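Side-chain contacts in hypothetical protein EF2904 (Enterococcus faecalis, PDB 2AZ4), which is of unknown function but carries two zinc ions in a metallo-beta-lactamase fold and may, like its relatives, act on RNA as an exonuclease: residues Ser236-Asp239 with Leu240-Leu244; Pro262-Val265 with Glu266-Ala269; Leu322-Lys325 with Thr326-Leu329; Val333-Phe336 with Asp337-Gln340; Tyr345-Ser348 with Asp349-Pro352. All blocks are in the same frame, centred on the assembly; numbering follows the deposited sequence.

Contact 1: Ser236-Asp239 with Leu240-Leu244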
loop_
_atom_site.group_PDB
_atom_site.type_symbol
_atom_site.label_atom_id
_atom_site.label_comp_id
_atom_site.label_asym_id
_atom_site.label_seq_id
_atom_site.Cartn_x
_atom_site.Cartn_y
_atom_site.Cartn_z
ATOM N N SER A 236 12.675 13.073 0.925
ATOM C CA SER A 236 12.923 11.762 0.298
ATOM C C SER A 236 13.168 10.723 1.399
ATOM O O SER A 236 13.393 11.089 2.570
ATOM C CB SER A 236 14.148 11.832 -0.635
ATOM O OG SER A 236 15.347 11.919 0.133
ATOM N N GLU A 237 13.100 9.441 1.036
ATOM C CA GLU A 237 13.419 8.355 1.972
ATOM C C GLU A 237 14.867 8.448 2.503
ATOM O O GLU A 237 15.122 8.268 3.703
ATOM C CB GLU A 237 13.175 6.989 1.320
ATOM C CG GLU A 237 11.708 6.676 1.094
ATOM C CD GLU A 237 10.993 6.073 2.310
ATOM O OE1 GLU A 237 11.628 5.848 3.371
ATOM O OE2 GLU A 237 9.779 5.800 2.185
ATOM N N GLU A 238 15.805 8.741 1.607
ATOM C CA GLU A 238 17.201 8.976 1.988
ATOM C C GLU A 238 17.356 10.122 2.986
ATOM O O GLU A 238 18.130 10.014 3.935
ATOM C CB GLU A 238 18.073 9.247 0.750
ATOM C CG GLU A 238 19.592 9.431 1.051
ATOM C CD GLU A 238 20.244 8.234 1.765
ATOM O OE1 GLU A 238 19.781 7.080 1.567
ATOM O OE2 GLU A 238 21.232 8.449 2.524
ATOM N N ASP A 239 16.639 11.222 2.738
ATOM C CA ASP A 239 16.599 12.366 3.633
ATOM C C ASP A 239 16.004 11.957 4.994
ATOM O O ASP A 239 16.507 12.362 6.041
ATOM C CB ASP A 239 15.783 13.498 2.996
ATOM C CG ASP A 239 15.885 14.815 3.767
ATOM O OD1 ASP A 239 16.991 15.184 4.199
ATOM O OD2 ASP A 239 14.858 15.500 3.947
ATOM N N LEU A 240 14.937 11.154 4.978
ATOM C CA LEU A 240 14.348 10.644 6.218
ATOM C C LEU A 240 15.394 9.940 7.107
ATOM O O LEU A 240 15.481 10.223 8.316
ATOM C CB LEU A 240 13.178 9.701 5.910
ATOM C CG LEU A 240 12.333 9.281 7.119
ATOM C CD1 LEU A 240 10.888 9.186 6.716
ATOM C CD2 LEU A 240 12.826 7.938 7.711
ATOM N N VAL A 241 16.187 9.039 6.519
ATOM C CA VAL A 241 17.173 8.273 7.317
ATOM C C VAL A 241 18.319 9.153 7.861
ATOM O O VAL A 241 18.785 8.920 8.979
ATOM C CB VAL A 241 17.731 7.030 6.584
ATOM C CG1 VAL A 241 18.723 6.277 7.498
ATOM C CG2 VAL A 241 16.591 6.102 6.241
ATOM N N GLN A 242 18.744 10.151 7.088
ATOM C CA GLN A 242 19.762 11.127 7.547
ATOM C C GLN A 242 19.277 11.934 8.748
ATOM O O GLN A 242 20.039 12.181 9.697
ATOM C CB GLN A 242 20.174 12.058 6.398
ATOM C CG GLN A 242 20.845 11.286 5.217
ATOM C CD GLN A 242 22.174 10.688 5.618
ATOM O OE1 GLN A 242 22.389 9.486 5.501
ATOM N NE2 GLN A 242 23.067 11.524 6.107
ATOM N N HIS A 243 18.002 12.321 8.718
ATOM C CA HIS A 243 17.360 12.961 9.863
ATOM C C HIS A 243 17.345 12.039 11.091
ATOM O O HIS A 243 17.676 12.468 12.200
ATOM C CB HIS A 243 15.937 13.424 9.503
ATOM C CG HIS A 243 15.879 14.777 8.865
ATOM N ND1 HIS A 243 16.193 15.933 9.549
ATOM C CD2 HIS A 243 15.494 15.167 7.624
ATOM C CE1 HIS A 243 16.031 16.976 8.752
ATOM N NE2 HIS A 243 15.602 16.540 7.580
ATOM N N LEU A 244 16.987 10.774 10.894
ATOM C CA LEU A 244 17.042 9.781 11.976
ATOM C C LEU A 244 18.456 9.668 12.564
ATOM O O LEU A 244 18.613 9.639 13.785
ATOM C CB LEU A 244 16.549 8.418 11.496
ATOM C CG LEU A 244 16.438 7.345 12.591
ATOM C CD1 LEU A 244 15.156 6.559 12.424
ATOM C CD2 LEU A 244 17.648 6.397 12.538
HETATM O O HOH W 1 14.888 17.861 4.949
#
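Asp239 and His243 sit one helical turn apart and are joined in two ways, by backbone and by water. The backbone bonds come first. Leu240 N donates to Ser236 O at 2.9 Å, and the next three i to i+4 bonds follow in order: Val241 to Glu237, Gln242 to Glu238 and His243 to Asp239. The last is the straightest, with an N-H...O angle of 165°.

The capping bond closes the start of this helix. Ser236 OG accepts from Asp239 N at 3.0 Å. The hydroxyl thus occupies an N-H that has no carbonyl of an earlier turn to bind.

The water bridge links the polar ends. Asp239 turns its carboxylate away from its own N (chi1 -170°), to the His243 side. The carboxylate plane is turned 67° from the imidazole. Water 1 lies in the ring plane at the edge, 3.0 Å from His243 NE2, and donates to Asp239 OD2 at 2.6 Å. Each side chain also has a partner beyond the segments. Asp239 OD2 accepts from Val235 N, and His243 ND1 bonds Arg246.

The charged contacts lead elsewhere. Glu238 reaches Lys274, while Glu237 makes salt bridges with Arg191 and Arg267. Leu240 and Val241 lie against the side chains of Arg267, Lys270 and Lys274 of helix 265-274.

This is a serine N-cap on the first turn of helix 237-249. That helix packs beside the parallel sheet, and the side chain of Glu237 near its start lies about 11 Å from a zinc ion of the metallo-beta-lactamase site.

Contact 2: Pro262-Val265 with Glu266-Ala269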
loop_
_atom_site.group_PDB
_atom_site.type_symbol
_atom_site.label_atom_id
_atom_site.label_comp_id
_atom_site.label_asym_id
_atom_site.label_seq_id
_atom_site.Cartn_x
_atom_site.Cartn_y
_atom_site.Cartn_z
ATOM N N PRO A 262 4.782 -1.631 8.450
ATOM C CA PRO A 262 5.572 -2.812 8.030
ATOM C C PRO A 262 5.738 -3.060 6.521
ATOM O O PRO A 262 6.717 -3.687 6.101
ATOM C CB PRO A 262 4.824 -3.999 8.677
ATOM C CG PRO A 262 3.960 -3.407 9.720
ATOM C CD PRO A 262 3.576 -2.041 9.201
ATOM N N ALA A 263 4.796 -2.591 5.713
ATOM C CA ALA A 263 4.936 -2.708 4.258
ATOM C C ALA A 263 6.126 -1.905 3.698
ATOM O O ALA A 263 6.615 -2.208 2.608
ATOM C CB ALA A 263 3.620 -2.341 3.543
ATOM N N ASN A 264 6.595 -0.900 4.439
ATOM C CA ASN A 264 7.795 -0.143 4.021
ATOM C C ASN A 264 9.085 -0.808 4.475
ATOM O O ASN A 264 9.854 -0.258 5.280
ATOM C CB ASN A 264 7.748 1.321 4.496
ATOM C CG ASN A 264 8.601 2.222 3.641
ATOM O OD1 ASN A 264 9.524 1.763 2.955
ATOM N ND2 ASN A 264 8.301 3.519 3.666
ATOM N N VAL A 265 9.343 -1.992 3.928
ATOM C CA VAL A 265 10.435 -2.836 4.405
ATOM C C VAL A 265 11.784 -2.169 4.144
ATOM O O VAL A 265 12.701 -2.278 4.946
ATOM C CB VAL A 265 10.406 -4.228 3.765
ATOM C CG1 VAL A 265 11.260 -5.174 4.575
ATOM C CG2 VAL A 265 8.982 -4.793 3.761
ATOM N N GLU A 266 11.889 -1.458 3.023
ATOM C CA GLU A 266 13.148 -0.798 2.674
ATOM C C GLU A 266 13.523 0.338 3.600
ATOM O O GLU A 266 14.707 0.609 3.771
ATOM C CB GLU A 266 13.120 -0.288 1.237
ATOM C CG GLU A 266 13.503 -1.316 0.202
ATOM C CD GLU A 266 13.867 -0.656 -1.124
ATOM O OE1 GLU A 266 15.016 -0.172 -1.261
ATOM O OE2 GLU A 266 12.987 -0.586 -2.000
ATOM N N ARG A 267 12.536 1.040 4.155
ATOM C CA ARG A 267 12.840 2.051 5.159
ATOM C C ARG A 267 13.469 1.377 6.385
ATOM O O ARG A 267 14.482 1.847 6.894
ATOM C CB ARG A 267 11.608 2.878 5.559
ATOM C CG ARG A 267 11.918 3.942 6.619
ATOM C CD ARG A 267 10.720 4.841 6.989
ATOM N NE ARG A 267 10.167 5.543 5.828
ATOM C CZ ARG A 267 9.060 6.287 5.862
ATOM N NH1 ARG A 267 8.411 6.453 7.011
ATOM N NH2 ARG A 267 8.596 6.861 4.750
ATOM N N PHE A 268 12.882 0.273 6.853
ATOM C CA PHE A 268 13.493 -0.481 7.969
ATOM C C PHE A 268 14.905 -0.932 7.639
ATOM O O PHE A 268 15.833 -0.698 8.426
ATOM C CB PHE A 268 12.623 -1.664 8.369
ATOM C CG PHE A 268 11.426 -1.273 9.167
ATOM C CD1 PHE A 268 11.511 -1.162 10.574
ATOM C CD2 PHE A 268 10.207 -0.983 8.535
ATOM C CE1 PHE A 268 10.388 -0.811 11.340
ATOM C CE2 PHE A 268 9.074 -0.612 9.296
ATOM C CZ PHE A 268 9.158 -0.532 10.701
ATOM N N ALA A 269 15.066 -1.532 6.460
ATOM C CA ALA A 269 16.384 -1.906 5.936
ATOM C C ALA A 269 17.388 -0.759 5.947
ATOM O O ALA A 269 18.542 -0.936 6.385
ATOM C CB ALA A 269 16.256 -2.540 4.533
HETATM O O HOH W 2 9.692 -0.495 1.150
#
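The guanidinium of Arg267 has Asn264 ND2 over one face, 3.5 Å from NE. The amide and guanidinium planes are inclined 53° to each other, so this is an oblique crossing and not a flat stack. The ring of Phe268 is met at its edge, near its plane, by Asn264 O, which lies 3.4 Å from CD2. Pro262 CA approaches the same ring more loosely.

Asn264 caps helix 265-274. With chi1 at -156° its amide lies beside its own carbonyl carbon, and this turns OD1 toward the first helical turn. The capping bond from Arg267 N to Asn264 OD1 is weak, at 3.3 Å. Water 2 extends the cap to a second N-H: it donates to Asn264 OD1 at 2.9 Å and accepts from Glu266 N at 3.0 Å. Asn264 is also the centre of an inverse gamma turn, in the loop between strand 256-260 and helix 265-274. The carbonyl Asn264 O receives weak bonds from Arg267 N and Phe268 N. The first strong helical bond is from Ala269 N to Val265 O, 2.9 Å and nearly straight at 175°.

The polar ends are fixed from outside. Asn264 OD1 takes a bond from His195, and ND2 donates to Glu237, the residue that also pairs with Arg267 NE. Arg267 NH1 forms a salt bridge with Asp349. The Asn264 side chain lies about 7 Å from that of the zinc ligand His94, near the metal site.

Contact 3: Leu322-Lys325 with Thr326-Leu329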
loop_
_atom_site.group_PDB
_atom_site.type_symbol
_atom_site.label_atom_id
_atom_site.label_comp_id
_atom_site.label_asym_id
_atom_site.label_seq_id
_atom_site.Cartn_x
_atom_site.Cartn_y
_atom_site.Cartn_z
ATOM N N LEU A 322 14.003 -1.833 27.740
ATOM C CA LEU A 322 13.382 -0.799 28.546
ATOM C C LEU A 322 14.404 -0.006 29.358
ATOM O O LEU A 322 14.195 1.170 29.618
ATOM C CB LEU A 322 12.305 -1.389 29.458
ATOM C CG LEU A 322 11.019 -1.894 28.818
ATOM C CD1 LEU A 322 10.123 -2.420 29.923
ATOM C CD2 LEU A 322 10.315 -0.760 28.017
ATOM N N LYS A 323 15.518 -0.642 29.715
ATOM C CA LYS A 323 16.568 0.003 30.528
ATOM C C LYS A 323 17.566 0.815 29.701
ATOM O O LYS A 323 18.343 1.586 30.255
ATOM C CB LYS A 323 17.329 -1.049 31.350
ATOM C CG LYS A 323 16.467 -1.794 32.379
ATOM C CD LYS A 323 17.286 -2.880 33.069
ATOM C CE LYS A 323 16.414 -3.949 33.732
ATOM N NZ LYS A 323 17.197 -5.229 33.952
ATOM N N ASP A 324 17.547 0.650 28.376
ATOM C CA ASP A 324 18.603 1.221 27.549
ATOM C C ASP A 324 18.530 2.748 27.370
ATOM O O ASP A 324 17.453 3.317 27.231
ATOM C CB ASP A 324 18.683 0.536 26.183
ATOM C CG ASP A 324 19.708 1.200 25.278
ATOM O OD1 ASP A 324 20.917 1.097 25.575
ATOM O OD2 ASP A 324 19.302 1.871 24.305
ATOM N N LYS A 325 19.697 3.385 27.357
ATOM C CA LYS A 325 19.819 4.813 27.103
ATOM C C LYS A 325 20.910 5.134 26.094
ATOM O O LYS A 325 21.060 6.285 25.680
ATOM C CB LYS A 325 20.101 5.564 28.409
ATOM C CG LYS A 325 18.937 5.551 29.384
ATOM C CD LYS A 325 19.135 6.556 30.521
ATOM C CE LYS A 325 18.826 7.981 30.087
ATOM N NZ LYS A 325 18.746 8.907 31.259
ATOM N N THR A 326 21.672 4.134 25.676
ATOM C CA THR A 326 22.845 4.421 24.847
ATOM C C THR A 326 23.053 3.517 23.639
ATOM O O THR A 326 23.617 3.962 22.638
ATOM C CB THR A 326 24.151 4.373 25.678
ATOM O OG1 THR A 326 24.298 3.068 26.255
ATOM C CG2 THR A 326 24.128 5.431 26.780
ATOM N N ASP A 327 22.614 2.264 23.739
ATOM C CA ASP A 327 23.052 1.214 22.811
ATOM C C ASP A 327 22.083 0.915 21.692
ATOM O O ASP A 327 22.508 0.534 20.598
ATOM C CB ASP A 327 23.337 -0.099 23.543
ATOM C CG ASP A 327 24.601 -0.045 24.401
ATOM O OD1 ASP A 327 25.153 1.040 24.664
ATOM O OD2 ASP A 327 25.033 -1.113 24.841
ATOM N N TYR A 328 20.784 1.054 21.957
ATOM C CA TYR A 328 19.809 0.647 20.956
ATOM C C TYR A 328 18.905 1.753 20.441
ATOM O O TYR A 328 18.532 2.670 21.182
ATOM C CB TYR A 328 18.930 -0.489 21.491
ATOM C CG TYR A 328 19.738 -1.651 21.987
ATOM C CD1 TYR A 328 20.431 -2.471 21.091
ATOM C CD2 TYR A 328 19.808 -1.936 23.350
ATOM C CE1 TYR A 328 21.197 -3.542 21.542
ATOM C CE2 TYR A 328 20.565 -3.007 23.823
ATOM C CZ TYR A 328 21.244 -3.801 22.915
ATOM O OH TYR A 328 21.971 -4.856 23.362
ATOM N N LEU A 329 18.529 1.615 19.167
ATOM C CA LEU A 329 17.356 2.257 18.644
ATOM C C LEU A 329 16.394 1.091 18.457
ATOM O O LEU A 329 16.681 0.183 17.689
ATOM C CB LEU A 329 17.657 2.939 17.302
ATOM C CG LEU A 329 16.408 3.379 16.520
ATOM C CD1 LEU A 329 15.754 4.644 17.118
ATOM C CD2 LEU A 329 16.673 3.557 15.031
HETATM O O HOH W 3 22.226 2.507 28.698
#
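Asp324 grips three backbone N-H groups of the following residues, and this is the tight part of the contact. OD1 accepts from Asp327 N at 2.8 Å through its syn lone pair. The same oxygen takes Thr326 N at 3.1 Å, a donor that stands 51° out of the carboxylate plane. OD2 receives Tyr328 N at 2.9 Å, again from well out of the plane. The three bonds use both oxygens and should hold the carboxylate against rotation. The first torsion explains the reach: a chi1 of 175° swings the group into the turn that follows.

The bond from Thr326 N, to a side-chain oxygen two residues earlier, makes an Asx turn, and the bond from Asp327 N to the same oxygen extends it. The turn links the end of helix 318-323 to strand 328-331, a strand within the parallel sheet. Arg277 lies near as a long, weak ion pair with OD2, and it also bonds Tyr328 O. Tyr328 CD2 packs 3.7 Å from Asp324 CG. Asp327 CB lies over the centre of the tyrosine ring, on one face.

The outer side is looser and mostly solvent-facing. Lys325, Thr326 and Asp327 are all exposed. Thr326 OG1 donates to Asp327 OD1 at 2.7 Å, a link between neighbours at the surface. Water 3 accepts from Lys325 N and donates to Thr326 OG1, the latter at 3.3 Å. Asp324 OD1 and Asp327 OD1 are 4.3 Å apart. The nearby like charges might raise the proton affinity of either group, though the N-H donors to Asp324 would work against this.

Contact 4: Val333-Phe336 with Asp337-Gln340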
loop_
_atom_site.group_PDB
_atom_site.type_symbol
_atom_site.label_atom_id
_atom_site.label_comp_id
_atom_site.label_asym_id
_atom_site.label_seq_id
_atom_site.Cartn_x
_atom_site.Cartn_y
_atom_site.Cartn_z
ATOM N N VAL A 333 5.990 -0.863 19.750
ATOM C CA VAL A 333 4.703 -1.116 19.083
ATOM C C VAL A 333 3.471 -1.073 20.013
ATOM O O VAL A 333 2.323 -1.023 19.549
ATOM C CB VAL A 333 4.731 -2.459 18.308
ATOM C CG1 VAL A 333 5.807 -2.422 17.223
ATOM C CG2 VAL A 333 4.954 -3.664 19.271
ATOM N N ASN A 334 3.720 -1.144 21.320
ATOM C CA ASN A 334 2.707 -1.081 22.356
ATOM C C ASN A 334 3.363 -0.894 23.734
ATOM O O ASN A 334 4.552 -0.656 23.818
ATOM C CB ASN A 334 1.802 -2.328 22.347
ATOM C CG ASN A 334 2.569 -3.622 22.662
ATOM O OD1 ASN A 334 3.766 -3.607 22.973
ATOM N ND2 ASN A 334 1.868 -4.747 22.586
ATOM N N GLN A 335 2.563 -0.996 24.793
ATOM C CA GLN A 335 2.993 -0.725 26.169
ATOM C C GLN A 335 3.786 0.562 26.280
ATOM O O GLN A 335 4.875 0.564 26.845
ATOM C CB GLN A 335 3.803 -1.898 26.749
ATOM C CG GLN A 335 2.973 -3.139 26.991
ATOM C CD GLN A 335 3.696 -4.134 27.897
ATOM O OE1 GLN A 335 3.824 -3.918 29.119
ATOM N NE2 GLN A 335 4.202 -5.206 27.300
ATOM N N PHE A 336 3.261 1.652 25.729
ATOM C CA PHE A 336 4.049 2.897 25.678
ATOM C C PHE A 336 4.267 3.472 27.077
ATOM O O PHE A 336 5.175 4.273 27.283
ATOM C CB PHE A 336 3.423 3.942 24.721
ATOM C CG PHE A 336 3.532 3.568 23.276
ATOM C CD1 PHE A 336 4.569 4.051 22.501
ATOM C CD2 PHE A 336 2.596 2.715 22.688
ATOM C CE1 PHE A 336 4.665 3.695 21.147
ATOM C CE2 PHE A 336 2.706 2.341 21.330
ATOM C CZ PHE A 336 3.726 2.824 20.579
ATOM N N ASP A 337 3.447 3.028 28.038
ATOM C CA ASP A 337 3.542 3.493 29.441
ATOM C C ASP A 337 4.842 3.021 30.107
ATOM O O ASP A 337 5.221 3.516 31.167
ATOM C CB ASP A 337 2.269 3.099 30.218
ATOM C CG ASP A 337 2.248 3.605 31.664
ATOM O OD1 ASP A 337 2.406 4.835 31.895
ATOM O OD2 ASP A 337 2.035 2.762 32.577
ATOM N N ASN A 338 5.565 2.109 29.448
ATOM C CA ASN A 338 6.848 1.600 29.986
ATOM C C ASN A 338 8.094 2.344 29.531
ATOM O O ASN A 338 9.186 2.102 30.045
ATOM C CB ASN A 338 7.009 0.115 29.668
ATOM C CG ASN A 338 6.051 -0.750 30.465
ATOM O OD1 ASN A 338 5.691 -0.416 31.589
ATOM N ND2 ASN A 338 5.647 -1.866 29.890
ATOM N N LEU A 339 7.933 3.232 28.556
ATOM C CA LEU A 339 9.056 4.000 28.022
ATOM C C LEU A 339 9.494 4.965 29.086
ATOM O O LEU A 339 8.706 5.351 29.942
ATOM C CB LEU A 339 8.638 4.771 26.757
ATOM C CG LEU A 339 8.289 3.993 25.479
ATOM C CD1 LEU A 339 7.847 4.940 24.380
ATOM C CD2 LEU A 339 9.462 3.137 25.005
ATOM N N GLN A 340 10.747 5.377 29.020
ATOM C CA GLN A 340 11.275 6.256 30.027
ATOM C C GLN A 340 10.785 7.688 29.852
ATOM O O GLN A 340 10.637 8.182 28.729
ATOM C CB GLN A 340 12.792 6.230 29.992
ATOM C CG GLN A 340 13.370 4.850 30.140
ATOM C CD GLN A 340 14.837 4.823 29.808
ATOM O OE1 GLN A 340 15.513 5.856 29.817
ATOM N NE2 GLN A 340 15.343 3.642 29.518
#
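A short 3-10 segment around Phe336 to Asn338 is bracketed by Gln335, whose phi and psi are positive, and by Leu339, with Asn338 N donating to Gln335 O at 3.1 Å and Leu339 N to Phe336 O at 3.2 Å.

Two side-chain pairs flank this backbone. In the polar pair, Asn338 ND2 lies 2.9 Å from Gln335 OE1, but the bond is weak because its N-H...O angle is 117°. The amide planes are 69° apart. Asn338 ND2 has a stronger partner in Tyr318 OH of helix 318-323. In the apolar pair, Phe336 and Leu339 lie side by side and point the same way, with Phe336 CD1 at 3.9 Å from Leu339 CD1. Phe336 also meets Phe363 of helix 358-369 edge-to-face, and Asn334 O lies over one ring face.

The turn belongs to the crossing between strands 328-331 and 344-348. Its chemistry is divided: weak amide bonding at the surface, and apolar packing where Leu339 is buried. The weak amide bond can fix little by itself, while the two backbone bonds hold the turn.

Contact 5: Tyr345-Ser348 with Asp349-Pro352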
loop_
_atom_site.group_PDB
_atom_site.type_symbol
_atom_site.label_atom_id
_atom_site.label_comp_id
_atom_site.label_asym_id
_atom_site.label_seq_id
_atom_site.Cartn_x
_atom_site.Cartn_y
_atom_site.Cartn_z
ATOM N N TYR A 345 10.710 9.493 20.991
ATOM C CA TYR A 345 10.002 8.540 20.136
ATOM C C TYR A 345 9.826 9.144 18.742
ATOM O O TYR A 345 9.321 10.245 18.587
ATOM C CB TYR A 345 8.649 8.143 20.742
ATOM C CG TYR A 345 7.753 7.408 19.757
ATOM C CD1 TYR A 345 8.055 6.102 19.348
ATOM C CD2 TYR A 345 6.631 8.024 19.208
ATOM C CE1 TYR A 345 7.240 5.429 18.426
ATOM C CE2 TYR A 345 5.815 7.348 18.287
ATOM C CZ TYR A 345 6.136 6.064 17.906
ATOM O OH TYR A 345 5.348 5.400 16.992
ATOM N N ILE A 346 10.236 8.392 17.732
ATOM C CA ILE A 346 10.197 8.856 16.355
ATOM C C ILE A 346 9.093 8.109 15.635
ATOM O O ILE A 346 9.151 6.895 15.472
ATOM C CB ILE A 346 11.550 8.658 15.656
ATOM C CG1 ILE A 346 12.632 9.470 16.385
ATOM C CG2 ILE A 346 11.447 9.056 14.180
ATOM C CD1 ILE A 346 14.035 8.865 16.216
ATOM N N HIS A 347 8.067 8.860 15.253
ATOM C CA HIS A 347 6.888 8.311 14.612
ATOM C C HIS A 347 7.051 8.445 13.102
ATOM O O HIS A 347 6.949 9.542 12.559
ATOM C CB HIS A 347 5.657 9.080 15.096
ATOM C CG HIS A 347 4.378 8.327 14.928
ATOM N ND1 HIS A 347 3.325 8.806 14.184
ATOM C CD2 HIS A 347 4.002 7.110 15.376
ATOM C CE1 HIS A 347 2.332 7.932 14.214
ATOM N NE2 HIS A 347 2.724 6.890 14.924
ATOM N N SER A 348 7.318 7.333 12.424
ATOM C CA SER A 348 7.687 7.380 11.008
ATOM C C SER A 348 6.681 6.625 10.154
ATOM O O SER A 348 6.906 5.467 9.741
ATOM C CB SER A 348 9.095 6.822 10.803
ATOM O OG SER A 348 9.533 7.081 9.487
ATOM N N ASP A 349 5.561 7.298 9.895
ATOM C CA ASP A 349 4.444 6.738 9.137
ATOM C C ASP A 349 3.806 5.489 9.729
ATOM O O ASP A 349 3.136 4.720 9.027
ATOM C CB ASP A 349 4.837 6.542 7.673
ATOM C CG ASP A 349 5.122 7.869 6.982
ATOM O OD1 ASP A 349 4.202 8.701 6.918
ATOM O OD2 ASP A 349 6.261 8.088 6.553
ATOM N N ALA A 350 4.015 5.278 11.030
ATOM C CA ALA A 350 3.283 4.225 11.736
ATOM C C ALA A 350 1.888 4.750 12.105
ATOM O O ALA A 350 1.645 5.964 12.093
ATOM C CB ALA A 350 4.035 3.784 12.979
ATOM N N GLN A 351 0.987 3.826 12.442
ATOM C CA GLN A 351 -0.323 4.163 13.024
ATOM C C GLN A 351 -0.216 4.546 14.508
ATOM O O GLN A 351 0.679 4.074 15.178
ATOM C CB GLN A 351 -1.292 2.996 12.833
ATOM C CG GLN A 351 -1.433 2.607 11.374
ATOM C CD GLN A 351 -2.577 1.661 11.134
ATOM O OE1 GLN A 351 -2.446 0.454 11.340
ATOM N NE2 GLN A 351 -3.720 2.203 10.702
ATOM N N PRO A 352 -1.087 5.465 15.004
ATOM C CA PRO A 352 -2.091 6.221 14.236
ATOM C C PRO A 352 -1.429 7.187 13.264
ATOM O O PRO A 352 -0.419 7.822 13.605
ATOM C CB PRO A 352 -2.867 6.989 15.311
ATOM C CG PRO A 352 -1.970 7.046 16.480
ATOM C CD PRO A 352 -1.107 5.820 16.432
HETATM O O HOH W 4 4.527 9.718 10.841
#
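Tyr345 to His347 are extended strand residues, and the chain turns at Asp349, whose phi and psi are both positive. Ala350 and Gln351 return to extended angles, and the peptide bond before Pro352 is cis. Water 4 spans the bend: it donates to His347 O at 3.0 Å and accepts from Asp349 N at 2.8 Å.

The residues after the strand curl back to the His347 ring. Its chi1 of -159° directs the imidazole toward the Ala350 backbone. Ala350 N lies over one ring face, and Ala350 CB comes to 3.9 Å from His347 NE2. The carbonyl oxygen of Gln351 stands at the ring edge, near its plane. His347 NE2 donates to Gln351 O in a weak bond, long at 3.5 Å but nearly straight at 171°. The ring of Phe374 meets the imidazole too, with the two planes inclined.

The setting is the C-terminal end of a strand in the parallel sheet, where the chain leaves for helix 358-369 in a beta-alpha-beta crossover to strand 373-376. Pro352 packs on that helix, against Tyr360 and Phe363. Ala350 touches Asn259 of the neighbouring strand 256-260.

Ser348 and Asp349 face other partners. Ser348 OG bonds Leu377 O, and the side chain touches Leu240 of helix 237-249. Asp349 OD2, the partner of Arg267, also accepts from Cys379 N, so OD2 serves both a guanidinium and a backbone N-H. The Asp349 side chain is about 11 Å from a zinc ion.

How the contacts relate
Contacts 1, 2 and 5 lie nearer the zinc site, and contacts 3 and 4 lie on the surface at a distance from it. Contact 5 is the buried one; contacts 1 and 2 are partly buried. Near the metals the chemistry is helix capping, by serine in contact 1 and asparagine in contact 2, with a charged network centred on Arg267 that reaches contacts 1 and 5. At the surface it is local turn bonding. One aspartate binds three backbone N-H groups in contact 3, and a weak amide pair accompanies the 3-10 bonds of contact 4. Gln340 NE2 joins these two through Leu322 O. Contacts 3 and 5 hold strands of the same parallel sheet, and Phe336 of contact 4 packs on Tyr345 of contact 5.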